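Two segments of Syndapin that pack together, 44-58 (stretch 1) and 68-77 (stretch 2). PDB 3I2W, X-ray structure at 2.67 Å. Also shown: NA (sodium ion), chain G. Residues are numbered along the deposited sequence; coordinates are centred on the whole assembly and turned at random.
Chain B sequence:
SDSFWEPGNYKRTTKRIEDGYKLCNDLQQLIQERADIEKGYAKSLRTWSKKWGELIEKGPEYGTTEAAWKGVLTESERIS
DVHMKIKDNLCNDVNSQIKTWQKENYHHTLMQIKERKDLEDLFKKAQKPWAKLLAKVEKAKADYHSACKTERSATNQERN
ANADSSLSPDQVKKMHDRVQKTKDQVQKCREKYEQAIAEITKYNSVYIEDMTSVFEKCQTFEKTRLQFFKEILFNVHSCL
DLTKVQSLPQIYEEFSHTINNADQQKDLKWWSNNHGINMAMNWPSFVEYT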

# COMPACT_ATOMS: atom_id res chain seq x y z
N SER B 44 -9.51 -3.54 1.23
CA SER B 44 -9.77 -3.40 2.67
C SER B 44 -10.78 -2.34 2.96
O SER B 44 -11.65 -2.50 3.83
CB SER B 44 -8.53 -3.04 3.46
OG SER B 44 -7.71 -4.16 3.59
N LEU B 45 -10.63 -1.24 2.26
CA LEU B 45 -11.50 -0.14 2.37
C LEU B 45 -12.93 -0.56 2.06
O LEU B 45 -13.85 -0.10 2.68
CB LEU B 45 -11.08 0.98 1.41
CG LEU B 45 -9.88 1.79 1.86
CD1 LEU B 45 -9.47 2.71 0.78
CD2 LEU B 45 -10.13 2.56 3.12
N ARG B 46 -13.11 -1.34 1.04
CA ARG B 46 -14.43 -1.66 0.62
C ARG B 46 -15.07 -2.63 1.67
O ARG B 46 -16.24 -2.54 2.00
CB ARG B 46 -14.34 -2.27 -0.76
CG ARG B 46 -14.48 -1.24 -1.84
CD ARG B 46 -14.14 -1.86 -3.21
NE ARG B 46 -13.77 -0.87 -4.23
CZ ARG B 46 -13.58 -1.12 -5.53
NH1 ARG B 46 -13.68 -2.36 -6.03
NH2 ARG B 46 -13.28 -0.14 -6.34
N THR B 47 -14.28 -3.54 2.19
CA THR B 47 -14.78 -4.46 3.15
C THR B 47 -15.28 -3.65 4.35
O THR B 47 -16.33 -3.93 4.88
CB THR B 47 -13.63 -5.38 3.52
OG1 THR B 47 -13.17 -5.93 2.31
CG2 THR B 47 -14.04 -6.49 4.44
N TRP B 48 -14.52 -2.64 4.71
CA TRP B 48 -14.77 -1.85 5.86
C TRP B 48 -16.04 -1.11 5.66
O TRP B 48 -16.92 -1.09 6.51
CB TRP B 48 -13.63 -0.86 5.99
CG TRP B 48 -13.75 0.11 7.10
CD1 TRP B 48 -13.54 -0.13 8.39
CD2 TRP B 48 -14.01 1.50 6.98
NE1 TRP B 48 -13.69 1.04 9.13
CE2 TRP B 48 -13.96 2.05 8.26
CE3 TRP B 48 -14.26 2.35 5.91
CZ2 TRP B 48 -14.17 3.38 8.51
CZ3 TRP B 48 -14.45 3.68 6.16
CH2 TRP B 48 -14.41 4.18 7.44
N SER B 49 -16.13 -0.45 4.52
CA SER B 49 -17.26 0.29 4.22
C SER B 49 -18.52 -0.59 4.13
O SER B 49 -19.60 -0.13 4.40
CB SER B 49 -17.01 0.94 2.92
OG SER B 49 -18.24 1.39 2.45
N LYS B 50 -18.40 -1.84 3.72
CA LYS B 50 -19.58 -2.69 3.63
C LYS B 50 -20.06 -2.99 5.07
O LYS B 50 -21.27 -2.95 5.40
CB LYS B 50 -19.26 -3.95 2.83
CG LYS B 50 -20.45 -4.86 2.51
CD LYS B 50 -20.17 -5.76 1.24
CE LYS B 50 -20.41 -4.96 -0.13
NZ LYS B 50 -19.28 -4.97 -1.15
N LYS B 51 -19.07 -3.26 5.92
CA LYS B 51 -19.30 -3.64 7.28
C LYS B 51 -19.98 -2.50 8.05
O LYS B 51 -21.04 -2.67 8.56
CB LYS B 51 -17.98 -4.01 7.89
CG LYS B 51 -18.03 -4.05 9.33
CD LYS B 51 -16.80 -4.62 9.92
CE LYS B 51 -16.73 -4.29 11.36
NZ LYS B 51 -15.52 -4.83 12.00
N TRP B 52 -19.40 -1.31 8.08
CA TRP B 52 -19.97 -0.24 8.83
C TRP B 52 -21.19 0.30 8.20
O TRP B 52 -21.99 0.94 8.85
CB TRP B 52 -18.95 0.84 8.99
CG TRP B 52 -18.06 0.42 9.99
CD1 TRP B 52 -16.90 -0.21 9.81
CD2 TRP B 52 -18.30 0.47 11.37
NE1 TRP B 52 -16.35 -0.53 11.01
CE2 TRP B 52 -17.21 -0.13 12.00
CE3 TRP B 52 -19.35 0.96 12.16
CZ2 TRP B 52 -17.11 -0.25 13.36
CZ3 TRP B 52 -19.25 0.84 13.51
CH2 TRP B 52 -18.14 0.24 14.12
N GLY B 53 -21.35 0.08 6.91
CA GLY B 53 -22.50 0.62 6.21
C GLY B 53 -23.70 -0.00 6.86
O GLY B 53 -24.64 0.68 7.26
N GLU B 54 -23.61 -1.30 7.02
CA GLU B 54 -24.62 -2.05 7.69
C GLU B 54 -24.74 -1.82 9.23
O GLU B 54 -25.86 -1.70 9.71
CB GLU B 54 -24.41 -3.50 7.39
CG GLU B 54 -25.41 -4.37 8.00
CD GLU B 54 -25.00 -5.77 7.75
OE1 GLU B 54 -24.13 -5.96 6.83
OE2 GLU B 54 -25.53 -6.67 8.48
N LEU B 55 -23.63 -1.75 9.97
CA LEU B 55 -23.72 -1.45 11.39
C LEU B 55 -24.39 -0.10 11.68
O LEU B 55 -25.17 0.00 12.60
CB LEU B 55 -22.37 -1.50 12.10
CG LEU B 55 -21.66 -2.85 12.18
CD1 LEU B 55 -20.33 -2.63 12.90
CD2 LEU B 55 -22.51 -3.93 12.85
N ILE B 56 -24.11 0.92 10.87
CA ILE B 56 -24.81 2.18 11.01
C ILE B 56 -26.32 2.10 10.74
O ILE B 56 -27.16 2.69 11.46
CB ILE B 56 -24.23 3.19 10.10
CG1 ILE B 56 -22.76 3.41 10.49
CG2 ILE B 56 -25.06 4.46 10.22
CD1 ILE B 56 -21.98 4.39 9.65
N GLU B 57 -26.64 1.33 9.72
CA GLU B 57 -27.98 1.18 9.24
C GLU B 57 -28.81 0.62 10.36
O GLU B 57 -29.79 1.22 10.79
CB GLU B 57 -27.95 0.21 8.09
CG GLU B 57 -29.29 0.03 7.41
CD GLU B 57 -29.83 1.34 6.89
OE1 GLU B 57 -29.01 2.16 6.38
OE2 GLU B 57 -31.07 1.55 7.01
N LYS B 58 -28.34 -0.51 10.86
CA LYS B 58 -29.00 -1.35 11.80
C LYS B 58 -28.91 -0.73 13.21
O LYS B 58 -29.77 -1.01 14.06
CB LYS B 58 -28.31 -2.70 11.70
CG LYS B 58 -28.66 -3.79 12.68
CD LYS B 58 -28.30 -5.22 12.14
CE LYS B 58 -26.77 -5.45 11.86
NZ LYS B 58 -25.89 -5.05 13.00
NA NA G . -29.67 3.83 11.81
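Stretch 2, residues 68-77: AWKGVLTESE

Stretch 2 is helical throughout, as is stretch 1, and the two helices run nearly antiparallel: their axes cross at -158° and approach to 9.1 Å. Residues early in stretch 1 therefore meet residues late in stretch 2, and a walk from Leu-45 to Glu-57 runs backward from Glu-77 to Trp-69. The contact buries 667 Å² in all, counting both sides.

Leu-45 opens the contact. Leu-45 CA lies 6.0 Å from Ser-76 CA. The leucine points toward the partner helix and touches both backbone and side chain of Ser-76: Leu-45 CB is 3.9 Å from Ser-76 O, and Leu-45 CD2 is 4.1 Å from Ser-76 CB. Nearby, a water donates hydrogen bonds to Arg-46 O (2.8 Å) and Glu-77 OE1 (2.4 Å), linking a backbone carbonyl of one helix to a carboxylate of the other.

Trp-48 starts off sideways, but its t rotamer brings the ring to stretch 2. The ring edge meets Val-72, with Trp-48 CH2 3.4 Å from Val-72 CG1, while Leu-73 lies over one face, Trp-48 CZ3 to Leu-73 CD2 being 4.2 Å. A broad indole can serve both neighbours at once. Ser-76 OG also lies near the ring edge, and its hydroxyl is satisfied within its own helix, Ser-76 OG donating to Leu-73 O at 2.9 Å.

At Ser-49 the backbones come close, Ser-49 CA lying 5.1 Å from Leu-73 CA. A small side chain pointing toward the partner suits so narrow a gap, and its hydroxyl adds polarity: Ser-49 OG donates a hydrogen bond to Glu-77 OE1 at 3.1 Å.

One turn on, Trp-52 CB packs 3.8 Å from Leu-73 CD2. Gly-53 then lets the leucine reach the backbone itself, with Gly-53 CA only 3.1 Å from Leu-73 CD1; an ideal CB on Gly-53 would lie a tight 3.5 Å from Leu-73 CD1. Leu-73 is thus a knob in a hole formed by Trp-48, Ser-49, Gly-53 and Ile-56, and it has the largest covered area of any residue in the contact.

Ile-56 points toward stretch 2, and its extended chi2 carries Ile-56 CD1 to 3.5 Å from Trp-69 CE3, with Leu-73 CD1 4.3 Å from the same Ile-56 CD1. This beta-branched chain, restricted in its rotamers within a helix, offers an apolar methyl to both indole and leucine.

Glu-57 closes the walk at a more exposed position, where long charged chains can remain solvated. Glu-57 OE1 lies 4.2 Å from Lys-70 NZ, opposite charges near each other but beyond a salt bridge. The carbonyls Ile-56 O and Glu-57 O, each 2.8 Å from the sodium ion NA, help bind that metal.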

# COMPACT_ATOMS: atom_id res chain seq x y z
N ALA B 68 -24.60 12.02 7.52
CA ALA B 68 -23.20 12.42 7.71
C ALA B 68 -22.22 11.29 8.00
O ALA B 68 -21.16 11.28 7.38
CB ALA B 68 -23.05 13.51 8.72
N TRP B 69 -22.57 10.36 8.91
CA TRP B 69 -21.68 9.26 9.23
C TRP B 69 -21.44 8.55 7.93
O TRP B 69 -20.32 8.13 7.66
CB TRP B 69 -22.30 8.19 10.13
CG TRP B 69 -22.37 8.33 11.62
CD1 TRP B 69 -23.05 9.30 12.33
CD2 TRP B 69 -21.86 7.42 12.58
NE1 TRP B 69 -22.93 9.06 13.69
CE2 TRP B 69 -22.22 7.91 13.86
CE3 TRP B 69 -21.12 6.24 12.50
CZ2 TRP B 69 -21.87 7.24 15.03
CZ3 TRP B 69 -20.76 5.60 13.65
CH2 TRP B 69 -21.14 6.08 14.90
N LYS B 70 -22.48 8.40 7.11
CA LYS B 70 -22.35 7.61 5.87
C LYS B 70 -21.39 8.25 4.86
O LYS B 70 -20.69 7.56 4.13
CB LYS B 70 -23.67 7.41 5.19
CG LYS B 70 -24.68 6.74 5.99
CD LYS B 70 -24.64 5.29 5.81
CE LYS B 70 -26.07 4.73 5.81
NZ LYS B 70 -26.96 5.45 4.83
N GLY B 71 -21.38 9.57 4.81
CA GLY B 71 -20.33 10.26 4.09
C GLY B 71 -18.94 9.64 4.14
O GLY B 71 -18.23 9.62 3.14
N VAL B 72 -18.55 9.14 5.29
CA VAL B 72 -17.22 8.61 5.43
C VAL B 72 -17.10 7.35 4.57
O VAL B 72 -16.10 7.13 3.97
CB VAL B 72 -16.92 8.34 6.92
CG1 VAL B 72 -16.04 7.19 7.08
CG2 VAL B 72 -16.23 9.46 7.48
N LEU B 73 -18.15 6.54 4.52
CA LEU B 73 -18.14 5.29 3.78
C LEU B 73 -18.12 5.55 2.27
O LEU B 73 -17.49 4.84 1.50
CB LEU B 73 -19.36 4.42 4.15
CG LEU B 73 -19.76 4.22 5.65
CD1 LEU B 73 -20.85 3.23 5.72
CD2 LEU B 73 -18.67 3.74 6.60
N THR B 74 -18.83 6.58 1.85
CA THR B 74 -18.75 7.02 0.48
C THR B 74 -17.31 7.47 0.12
O THR B 74 -16.82 7.08 -0.90
CB THR B 74 -19.81 8.08 0.23
OG1 THR B 74 -21.02 7.40 -0.07
CG2 THR B 74 -19.47 8.98 -0.92
N GLU B 75 -16.67 8.27 0.99
CA GLU B 75 -15.26 8.68 0.86
C GLU B 75 -14.33 7.51 0.55
O GLU B 75 -13.58 7.53 -0.41
CB GLU B 75 -14.74 9.29 2.13
CG GLU B 75 -13.40 9.87 1.97
CD GLU B 75 -12.22 9.08 2.58
OE1 GLU B 75 -12.38 8.05 3.29
OE2 GLU B 75 -11.07 9.58 2.33
N SER B 76 -14.40 6.50 1.39
CA SER B 76 -13.51 5.42 1.26
C SER B 76 -13.86 4.64 -0.02
O SER B 76 -13.08 3.81 -0.48
CB SER B 76 -13.67 4.54 2.48
OG SER B 76 -14.94 3.89 2.46
N GLU B 77 -15.04 4.86 -0.57
CA GLU B 77 -15.37 4.08 -1.73
C GLU B 77 -14.71 4.69 -2.96
O GLU B 77 -14.13 4.01 -3.80
CB GLU B 77 -16.88 3.83 -1.85
CG GLU B 77 -17.17 2.45 -1.22
CD GLU B 77 -18.64 2.00 -1.13
OE1 GLU B 77 -18.85 0.88 -0.55
OE2 GLU B 77 -19.58 2.72 -1.62
O HOH W 1 -17.61 -1.08 0.11
O HOH W 2 -31.93 2.69 12.10